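Local coordinates for DNA-damage inducible protein DDI1-like protein (Leishmania major, PDB 5YQ8) that acts as an aspartic protease through its retroviral protease-like (retropepsin) domain, the part of the longer protein held here, at the interface of chains A and B. Residues are numbered along the deposited sequence; one frame, centred on the assembly and turned at random. Chains: chain A/B, DNA-damage inducible protein DDI1-like protein.

The interface of chains A and B. Residues chain A 105-107; chain B 101-102.
The backbone of B:Gln101 lies over one face of the A:Leu106–A:Lys107 peptide, its CA 3.6 Å from the carbonyl O of A:Leu106; the peptide between B:Gln101 and B:Met102 is inclined to it. At the N-H edge of the same A-chain peptide sits the A:Asp105 carboxylate: A:Lys107 N donates to OD1 at 3.1 Å, meeting its anti side from 31° out of the carboxylate plane. This Asx-type bond, from a residue two places on to the aspartate side chain, ties the end of strand 103-105 to the loop that follows. Across the dimer, A:Leu106 N donates to the backbone O of B:Met102 at 3.2 Å, tilted 20° from the carbonyl plane. The same oxygen lies 3.3 Å from A:Leu106 CB, with CG and CD1 behind, so leucine carbon lines one flank of it. B:Gln101 CB rests against A:Lys107 CA at 3.7 Å. The A:Lys107 side chain starts trans to the main-chain nitrogen (chi1 177°), and its aliphatic stem passes the glutamine at a slant; at the glutamine's outer end, amide OE1 comes within 4.1 Å of A:Lys107 CG. The patch joins the loop following strand 103-105 of one subunit to the segment between helix 94-99 and strand 103-105 of the other. Its centre is about 14 Å from the catalytic A:Asp22, and a two-fold twin repeats it with chains exchanged, in keeping with the homodimer that retropepsins use to assemble their active site.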
ATOM      1  N   ASP A 105      -8.374  -2.308  -8.016  1.00 12.21           N
ATOM      2  CA  ASP A 105      -9.650  -3.006  -7.932  1.00 13.35           C
ATOM      3  C   ASP A 105      -9.429  -4.428  -7.412  1.00 13.13           C
ATOM      4  O   ASP A 105      -9.036  -5.290  -8.151  1.00 13.34           O
ATOM      5  CB  ASP A 105     -10.331  -2.999  -9.296  1.00 14.02           C
ATOM      6  CG  ASP A 105     -11.766  -3.448  -9.233  1.00 15.87           C
ATOM      7  OD1 ASP A 105     -12.209  -3.964  -8.181  1.00 18.46           O
ATOM      8  OD2 ASP A 105     -12.482  -3.292 -10.252  1.00 19.08           O
ATOM      9  N   LEU A 106      -9.702  -4.637  -6.126  1.00 12.72           N
ATOM     10  CA  LEU A 106      -9.566  -5.935  -5.470  1.00 12.57           C
ATOM     11  C   LEU A 106     -10.856  -6.714  -5.421  1.00 12.35           C
ATOM     12  O   LEU A 106     -10.981  -7.677  -4.651  1.00 12.25           O
ATOM     13  CB  LEU A 106      -9.068  -5.796  -4.038  1.00 12.38           C
ATOM     14  CG  LEU A 106      -7.740  -5.107  -3.937  1.00 12.62           C
ATOM     15  CD1 LEU A 106      -7.634  -4.369  -2.598  1.00 12.67           C
ATOM     16  CD2 LEU A 106      -6.634  -6.096  -4.177  1.00 12.22           C
ATOM     17  N   LYS A 107     -11.817  -6.298  -6.214  1.00 12.69           N
ATOM     18  CA  LYS A 107     -12.978  -7.125  -6.446  1.00 12.66           C
ATOM     19  C   LYS A 107     -12.698  -8.025  -7.656  1.00 12.98           C
ATOM     20  O   LYS A 107     -12.911  -9.214  -7.586  1.00 13.99           O
ATOM     21  CB  LYS A 107     -14.181  -6.220  -6.637  1.00 12.35           C
ATOM     22  CG  LYS A 107     -15.463  -6.944  -6.954  1.00 12.55           C
ATOM     23  CD  LYS A 107     -16.601  -5.936  -7.071  1.00 12.44           C
ATOM     24  CE  LYS A 107     -17.877  -6.546  -7.680  1.00 12.60           C
ATOM     25  NZ  LYS A 107     -19.111  -5.880  -7.116  1.00 12.88           N
TER
ATOM     26  N   GLN B 101     -13.547  -7.088  -0.862  1.00 15.69           N
ATOM     27  CA  GLN B 101     -13.425  -6.700  -2.260  1.00 15.67           C
ATOM     28  C   GLN B 101     -13.496  -5.162  -2.456  1.00 14.51           C
ATOM     29  O   GLN B 101     -14.371  -4.625  -3.170  1.00 13.66           O
ATOM     30  CB  GLN B 101     -14.521  -7.414  -3.042  1.00 17.83           C
ATOM     31  CG  GLN B 101     -14.395  -8.931  -2.966  1.00 20.54           C
ATOM     32  CD  GLN B 101     -15.471  -9.643  -3.717  1.00 21.26           C
ATOM     33  OE1 GLN B 101     -16.628  -9.187  -3.775  1.00 25.31           O
ATOM     34  NE2 GLN B 101     -15.112 -10.765  -4.300  1.00 20.78           N
ATOM     35  N   MET B 102     -12.584  -4.461  -1.785  1.00 13.24           N
ATOM     36  CA  MET B 102     -12.595  -2.999  -1.816  1.00 12.48           C
ATOM     37  C   MET B 102     -11.851  -2.463  -2.987  1.00 12.51           C
ATOM     38  O   MET B 102     -11.037  -3.183  -3.546  1.00 14.21           O
ATOM     39  CB  MET B 102     -11.981  -2.416  -0.584  1.00 11.56           C
ATOM     40  CG  MET B 102     -12.630  -2.839   0.677  1.00 10.25           C
ATOM     41  SD  MET B 102     -12.121  -1.756   1.912  1.00  8.66           S
ATOM     42  CE  MET B 102     -12.850  -2.619   3.326  1.00  8.87           C
TER